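Local coordinates for protein Phthiocerol/phenolphthiocerol synthesis polyketide synthase type I PpsC (Mycobacterium tuberculosis, PDB 5NJI) that probably dehydrates beta-hydroxyacyl thioester intermediates to enoyl products in phthiocerol lipid synthesis, as the dehydratase domain of a type I polyketide synthase, captured here with a dodecenoyl-CoA, at residues A[70-82]-A[220-232]. The protein carries 1 engineered substitution. Sequence-based numbering, arbitrary orientation. Where two conformers were deposited one is given.
Sequences GAAYAEIALAAAT and REFMLHPVMMDIA. With 8Z2 (~{S}-[2-[3-[[(2~{R})-4-[[[(2~{R},3~{S},4~{R},5~{R})-5-(6-aminopurin-9-yl)-4-oxidanyl-3-phosphonooxy-oxolan-2-yl]methoxy-oxidanyl-phosphoryl]oxy-oxidanyl-phosphoryl]oxy-3,3-dimethyl-2-oxidanyl-butanoyl]amino]propanoylamino]ethyl] (~{E})-dodec-2-enethioate), chain B.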
loop_
_atom_site.group_PDB
_atom_site.type_symbol
_atom_site.label_atom_id
_atom_site.label_comp_id
_atom_site.label_asym_id
_atom_site.label_seq_id
_atom_site.Cartn_x
_atom_site.Cartn_y
_atom_site.Cartn_z
ATOM N N GLY A 70 4.439 -2.897 0.538
ATOM C CA GLY A 70 3.339 -3.478 -0.216
ATOM C C GLY A 70 2.549 -2.442 -0.979
ATOM O O GLY A 70 2.128 -2.669 -2.118
ATOM N N ALA A 71 2.281 -1.294 -0.338
ATOM C CA ALA A 71 1.505 -0.253 -0.988
ATOM C C ALA A 71 2.139 0.239 -2.277
ATOM O O ALA A 71 1.430 0.730 -3.168
ATOM C CB ALA A 71 1.328 0.902 0.006
ATOM N N ALA A 72 3.461 0.130 -2.417
ATOM C CA ALA A 72 4.076 0.590 -3.647
ATOM C C ALA A 72 3.676 -0.286 -4.815
ATOM O O ALA A 72 3.511 0.214 -5.929
ATOM C CB ALA A 72 5.599 0.633 -3.507
ATOM N N TYR A 73 3.507 -1.591 -4.586
ATOM C CA TYR A 73 3.060 -2.462 -5.665
ATOM C C TYR A 73 1.645 -2.096 -6.103
ATOM O O TYR A 73 1.311 -2.166 -7.290
ATOM C CB TYR A 73 3.104 -3.917 -5.219
ATOM C CG TYR A 73 4.464 -4.444 -4.826
ATOM C CD1 TYR A 73 5.373 -4.862 -5.778
ATOM C CD2 TYR A 73 4.824 -4.534 -3.500
ATOM C CE1 TYR A 73 6.576 -5.374 -5.406
ATOM C CE2 TYR A 73 6.028 -5.031 -3.118
ATOM C CZ TYR A 73 6.900 -5.459 -4.066
ATOM O OH TYR A 73 8.104 -5.974 -3.664
ATOM N N ALA A 74 0.795 -1.709 -5.153
ATOM C CA ALA A 74 -0.548 -1.273 -5.517
ATOM C C ALA A 74 -0.503 -0.056 -6.422
ATOM O O ALA A 74 -1.196 -0.003 -7.442
ATOM C CB ALA A 74 -1.357 -0.970 -4.255
ATOM N N GLU A 75 0.334 0.935 -6.083
ATOM C CA GLU A 75 0.472 2.103 -6.944
ATOM C C GLU A 75 1.033 1.724 -8.317
ATOM O O GLU A 75 0.592 2.243 -9.350
ATOM C CB GLU A 75 1.345 3.139 -6.247
ATOM C CG GLU A 75 1.840 4.254 -7.163
ATOM C CD GLU A 75 0.708 4.986 -7.881
ATOM O OE1 GLU A 75 -0.470 4.860 -7.486
ATOM O OE2 GLU A 75 0.995 5.700 -8.858
ATOM N N ILE A 76 2.024 0.840 -8.356
ATOM C CA ILE A 76 2.593 0.464 -9.642
ATOM C C ILE A 76 1.542 -0.177 -10.533
ATOM O O ILE A 76 1.475 0.111 -11.730
ATOM C CB ILE A 76 3.803 -0.462 -9.433
ATOM C CG1 ILE A 76 4.948 0.339 -8.816
ATOM C CG2 ILE A 76 4.237 -1.102 -10.729
ATOM C CD1 ILE A 76 6.008 -0.523 -8.143
ATOM N N ALA A 77 0.716 -1.057 -9.974
ATOM C CA ALA A 77 -0.322 -1.694 -10.781
ATOM C C ALA A 77 -1.326 -0.670 -11.311
ATOM O O ALA A 77 -1.701 -0.711 -12.491
ATOM C CB ALA A 77 -1.024 -2.777 -9.968
ATOM N N LEU A 78 -1.785 0.251 -10.457
ATOM C CA LEU A 78 -2.731 1.274 -10.908
ATOM C C LEU A 78 -2.108 2.203 -11.934
ATOM O O LEU A 78 -2.755 2.567 -12.923
ATOM C CB LEU A 78 -3.255 2.080 -9.716
ATOM C CG LEU A 78 -4.101 1.251 -8.767
ATOM C CD1 LEU A 78 -4.320 2.087 -7.540
ATOM C CD2 LEU A 78 -5.439 0.867 -9.384
ATOM N N ALA A 79 -0.844 2.583 -11.734
ATOM C CA ALA A 79 -0.177 3.444 -12.691
ATOM C C ALA A 79 0.032 2.737 -14.022
ATOM O O ALA A 79 -0.014 3.386 -15.070
ATOM C CB ALA A 79 1.170 3.911 -12.141
ATOM N N ALA A 80 0.271 1.427 -13.996
ATOM C CA ALA A 80 0.435 0.676 -15.234
ATOM C C ALA A 80 -0.843 0.698 -16.060
ATOM O O ALA A 80 -0.808 0.986 -17.262
ATOM C CB ALA A 80 0.865 -0.764 -14.936
ATOM N N ALA A 81 -1.985 0.408 -15.431
ATOM C CA ALA A 81 -3.257 0.474 -16.149
ATOM C C ALA A 81 -3.504 1.868 -16.700
ATOM O O ALA A 81 -3.936 2.027 -17.844
ATOM C CB ALA A 81 -4.412 0.055 -15.229
ATOM N N THR A 82 -3.251 2.894 -15.893
ATOM C CA THR A 82 -3.478 4.268 -16.316
ATOM C C THR A 82 -2.573 4.666 -17.477
ATOM O O THR A 82 -2.998 5.412 -18.373
ATOM C CB THR A 82 -3.285 5.190 -15.106
ATOM O OG1 THR A 82 -4.269 4.868 -14.126
ATOM C CG2 THR A 82 -3.429 6.656 -15.488
ATOM N N ARG A 220 3.702 13.844 -7.750
ATOM C CA ARG A 220 2.784 14.252 -8.803
ATOM C C ARG A 220 2.172 13.116 -9.681
ATOM O O ARG A 220 1.119 13.248 -10.202
ATOM C CB ARG A 220 3.407 15.317 -9.729
ATOM C CG ARG A 220 4.903 15.163 -10.043
ATOM C CD ARG A 220 5.963 14.884 -8.928
ATOM N NE ARG A 220 6.531 16.074 -8.256
ATOM C CZ ARG A 220 6.249 16.603 -7.052
ATOM N NH1 ARG A 220 5.343 16.140 -6.181
ATOM N NH2 ARG A 220 6.950 17.632 -6.702
ATOM N N GLU A 221 2.944 12.074 -9.967
ATOM C CA GLU A 221 2.499 11.038 -10.889
ATOM C C GLU A 221 1.746 9.904 -10.207
ATOM O O GLU A 221 1.306 8.982 -10.901
ATOM C CB GLU A 221 3.692 10.458 -11.659
ATOM C CG GLU A 221 4.487 11.493 -12.435
ATOM C CD GLU A 221 3.659 12.179 -13.502
ATOM O OE1 GLU A 221 2.827 11.496 -14.136
ATOM O OE2 GLU A 221 3.831 13.402 -13.701
ATOM N N PHE A 222 1.553 9.950 -8.890
ATOM C CA PHE A 222 0.931 8.821 -8.204
ATOM C C PHE A 222 -0.583 8.829 -8.370
ATOM O O PHE A 222 -1.235 9.864 -8.198
ATOM C CB PHE A 222 1.255 8.821 -6.709
ATOM C CG PHE A 222 2.708 8.589 -6.374
ATOM C CD1 PHE A 222 3.551 7.911 -7.231
ATOM C CD2 PHE A 222 3.216 9.025 -5.162
ATOM C CE1 PHE A 222 4.877 7.692 -6.899
ATOM C CE2 PHE A 222 4.521 8.815 -4.824
ATOM C CZ PHE A 222 5.366 8.146 -5.697
ATOM N N MET A 223 -1.102 7.645 -8.555
ATOM C CA MET A 223 -2.531 7.409 -8.595
ATOM C C MET A 223 -2.962 7.258 -7.100
ATOM O O MET A 223 -3.907 7.852 -6.634
ATOM C CB MET A 223 -2.966 6.138 -9.362
ATOM C CG MET A 223 -2.655 6.103 -10.836
ATOM S SD MET A 223 -3.690 7.273 -11.654
ATOM C CE MET A 223 -5.259 6.511 -11.403
ATOM N N LEU A 224 -2.151 6.615 -6.382
ATOM C CA LEU A 224 -2.376 6.235 -4.967
ATOM C C LEU A 224 -1.050 6.421 -4.228
ATOM O O LEU A 224 -0.103 5.984 -4.708
ATOM C CB LEU A 224 -2.815 4.708 -4.895
ATOM C CG LEU A 224 -3.194 3.912 -3.638
ATOM C CD1 LEU A 224 -4.335 4.583 -2.889
ATOM C CD2 LEU A 224 -3.525 2.431 -3.894
ATOM N N HIS A 225 -0.930 7.289 -3.394
ATOM C CA HIS A 225 0.333 7.617 -2.728
ATOM C C HIS A 225 0.701 6.422 -1.785
ATOM O O HIS A 225 0.045 6.229 -0.862
ATOM C CB HIS A 225 0.290 8.966 -1.923
ATOM C CG HIS A 225 1.645 9.512 -1.576
ATOM N ND1 HIS A 225 2.627 8.749 -1.007
ATOM C CD2 HIS A 225 2.202 10.733 -1.772
ATOM C CE1 HIS A 225 3.717 9.470 -0.862
ATOM N NE2 HIS A 225 3.484 10.678 -1.313
ATOM N N PRO A 226 1.762 5.680 -2.067
ATOM C CA PRO A 226 2.086 4.520 -1.273
ATOM C C PRO A 226 2.311 4.810 0.239
ATOM O O PRO A 226 2.025 4.056 1.074
ATOM C CB PRO A 226 3.395 3.994 -1.914
ATOM C CG PRO A 226 3.424 4.545 -3.233
ATOM C CD PRO A 226 2.638 5.800 -3.239
ATOM N N VAL A 227 2.916 5.948 0.515
ATOM C CA VAL A 227 3.268 6.205 1.931
ATOM C C VAL A 227 1.980 6.432 2.700
ATOM O O VAL A 227 1.746 6.010 3.748
ATOM C CB VAL A 227 4.204 7.447 2.146
ATOM C CG1 VAL A 227 4.474 7.702 3.581
ATOM C CG2 VAL A 227 5.445 7.292 1.293
ATOM N N MET A 228 1.090 7.185 2.080
ATOM C CA MET A 228 -0.259 7.362 2.647
ATOM C C MET A 228 -1.274 6.018 2.964
ATOM O O MET A 228 -1.754 5.749 3.951
ATOM C CB MET A 228 -1.164 8.439 1.953
ATOM C CG MET A 228 -2.321 8.913 2.769
ATOM S SD MET A 228 -1.638 10.092 3.982
ATOM C CE MET A 228 -3.007 11.027 4.539
ATOM N N MET A 229 -1.176 5.179 1.931
ATOM C CA MET A 229 -1.774 3.869 2.017
ATOM C C MET A 229 -1.071 3.089 3.175
ATOM O O MET A 229 -1.703 2.501 3.947
ATOM C CB MET A 229 -1.717 3.014 0.738
ATOM C CG MET A 229 -2.306 1.640 0.913
ATOM S SD MET A 229 -2.431 0.917 -0.709
ATOM C CE MET A 229 -2.928 -0.712 -0.283
ATOM N N ASP A 230 0.264 3.090 3.230
ATOM C CA ASP A 230 0.919 2.381 4.311
ATOM C C ASP A 230 0.512 2.945 5.668
ATOM O O ASP A 230 0.282 2.180 6.609
ATOM C CB ASP A 230 2.442 2.430 4.156
ATOM C CG ASP A 230 3.137 1.487 5.128
ATOM O OD1 ASP A 230 3.141 0.264 4.854
ATOM O OD2 ASP A 230 3.639 1.951 6.181
ATOM N N ILE A 231 0.442 4.279 5.789
ATOM C CA ILE A 231 0.032 4.910 7.043
ATOM C C ILE A 231 -1.357 4.440 7.433
ATOM O O ILE A 231 -1.614 4.087 8.591
ATOM C CB ILE A 231 0.103 6.448 6.916
ATOM C CG1 ILE A 231 1.550 6.926 6.869
ATOM C CG2 ILE A 231 -0.631 7.138 8.086
ATOM C CD1 ILE A 231 1.704 8.335 6.260
ATOM N N ALA A 232 -2.267 4.381 6.468
ATOM C CA ALA A 232 -3.595 3.842 6.758
ATOM C C ALA A 232 -3.518 2.411 7.286
ATOM O O ALA A 232 -4.205 2.065 8.250
ATOM C CB ALA A 232 -4.476 3.902 5.514
HETATM C C2 8Z2 B . 0.679 -17.754 -7.114
HETATM C C4 8Z2 B . 2.212 -18.550 -5.533
HETATM C C5 8Z2 B . 2.884 -19.142 -6.492
HETATM C C6 8Z2 B . 2.482 -19.080 -7.737
HETATM C C8 8Z2 B . 3.906 -19.574 -4.692
HETATM C C10 8Z2 B . 0.411 -5.227 12.352
HETATM C C11 8Z2 B . -0.623 -6.041 13.016
HETATM C C12 8Z2 B . 0.002 -7.050 13.902
HETATM N N9 8Z2 B . 2.882 -18.769 -4.421
HETATM N N7 8Z2 B . 3.926 -19.739 -5.972
HETATM N N3 8Z2 B . 1.100 -17.846 -5.816
HETATM N N1 8Z2 B . 1.386 -18.404 -8.084
HETATM N N6 8Z2 B . 3.250 -19.722 -8.581
HETATM C "C1'" 8Z2 B . 1.994 -18.023 -3.314
HETATM C "C2'" 8Z2 B . 0.972 -19.072 -3.092
HETATM O "O2'" 8Z2 B . -0.174 -18.233 -3.149
HETATM C "C3'" 8Z2 B . 1.427 -19.701 -1.675
HETATM O "O3'" 8Z2 B . 0.851 -21.034 -1.554
HETATM C "C4'" 8Z2 B . 1.207 -18.256 -0.866
HETATM O "O4'" 8Z2 B . 2.004 -17.415 -1.824
HETATM C "C5'" 8Z2 B . 1.697 -17.898 0.528
HETATM O "O5'" 8Z2 B . 3.061 -17.917 0.717
HETATM P P1 8Z2 B . 3.978 -19.055 0.495
HETATM O O11 8Z2 B . 4.289 -18.793 -0.905
HETATM O O12 8Z2 B . 3.393 -20.419 0.466
HETATM O O6 8Z2 B . 5.369 -19.021 1.483
HETATM P P2 8Z2 B . 6.797 -18.601 0.860
HETATM O O21 8Z2 B . 6.823 -18.630 -0.727
HETATM O O22 8Z2 B . 8.056 -19.139 1.180
HETATM O O7 8Z2 B . 6.716 -17.087 1.470
HETATM C CPA 8Z2 B . 5.811 -16.552 2.452
HETATM C CPB 8Z2 B . 6.256 -15.071 2.589
HETATM C CP8 8Z2 B . 6.192 -14.458 1.179
HETATM C CP7 8Z2 B . 5.380 -14.297 3.520
HETATM C CP9 8Z2 B . 7.690 -15.046 3.108
HETATM O OP3 8Z2 B . 4.883 -14.574 0.780
HETATM C CP6 8Z2 B . 6.636 -12.974 1.094
HETATM O OP2 8Z2 B . 7.740 -12.698 1.396
HETATM N NP2 8Z2 B . 5.816 -12.115 0.508
HETATM C CP5 8Z2 B . 6.073 -10.712 0.271
HETATM C CP4 8Z2 B . 5.522 -9.889 1.420
HETATM C CP3 8Z2 B . 5.831 -8.402 1.135
HETATM O OP1 8Z2 B . 6.729 -8.106 0.424
HETATM N NP1 8Z2 B . 5.083 -7.496 1.717
HETATM C CP2 8Z2 B . 5.253 -6.093 1.487
HETATM C CP1 8Z2 B . 6.421 -5.546 2.226
HETATM S S 8Z2 B . 6.143 -5.592 4.024
HETATM P P3 8Z2 B . 1.383 -22.167 -2.792
HETATM O O31 8Z2 B . 3.035 -21.822 -2.865
HETATM O O32 8Z2 B . 1.011 -21.918 -4.124
HETATM O O33 8Z2 B . 1.253 -23.612 -2.582
HETATM C CA1 8Z2 B . 5.133 -4.454 4.215
HETATM C CA2 8Z2 B . 4.729 -4.191 5.618
HETATM O OA1 8Z2 B . 4.637 -3.750 3.393
HETATM C CA3 8Z2 B . 3.717 -3.140 5.853
HETATM C CA4 8Z2 B . 3.288 -2.919 7.245
HETATM C CA5 8Z2 B . 2.085 -2.017 7.361
HETATM C CA6 8Z2 B . 1.666 -1.888 8.817
HETATM C CA7 8Z2 B . 0.905 -3.144 9.299
HETATM C CA8 8Z2 B . 0.877 -3.271 10.809
HETATM C CA9 8Z2 B . -0.158 -4.295 11.349
HETATM O O HOH W 1 2.655 -1.156 2.668
#
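Ala71 packs against Pro226 and Met229 where the central helices of the two halves of a double hot-dog dehydratase fold meet, a worked example of how such a fold brings the start of one central helix and a side chain of the other to a single acyl thioester. Helices 70-82 and 226-232 run at 133° to each other, and the loop leading into the second runs back along the first helix, from near Ala79 toward Ala71.

Polar contacts centre on Glu75. Its CG lies anti to the backbone N (chi1 166°) and the chain then bends, turning the carboxylate onto the loop backbone. Met223 N donates to Glu75 OE2 on its syn side but tilted out of the carboxylate plane, nearly straight, at 2.9 Å. Leu224 N meets Glu75 OE1 at 2.7 Å from above that plane, along a more bent path. His29 bonds OE2 as well; together the three donors fix the carboxylate and would probably stabilise its charged form. Next along the chain, His225 caps helix 226-232 by accepting from Val227 N through ND1.

Apolar packing flanks this grip. Ala71 CB sits 3.8 Å from Met229 CB and 3.4 Å from Pro226 O, while Pro226 CB touches Ala72 CA and its CG touches Glu75 CB. Leu78 leans on Met223 CB and crosses the Leu224 side chain. Farther along, the bent Met223 chain and Thr82 reach toward each other tip to tip; Thr82 OG1 is itself held by Leu78 O and Trp93.

The ligand is met by the start of helix 70-82 and by Asp230 on helix 226-232. Asp230, whose OD2 is bonded to Gln234, turns OD1 to a water 2.7 Å from it; that water accepts from Ala71 N and donates weakly to the thioester oxygen OA1, which Gly70 N meets almost head-on at 3.0 Å, with an N-H...O angle of 172°.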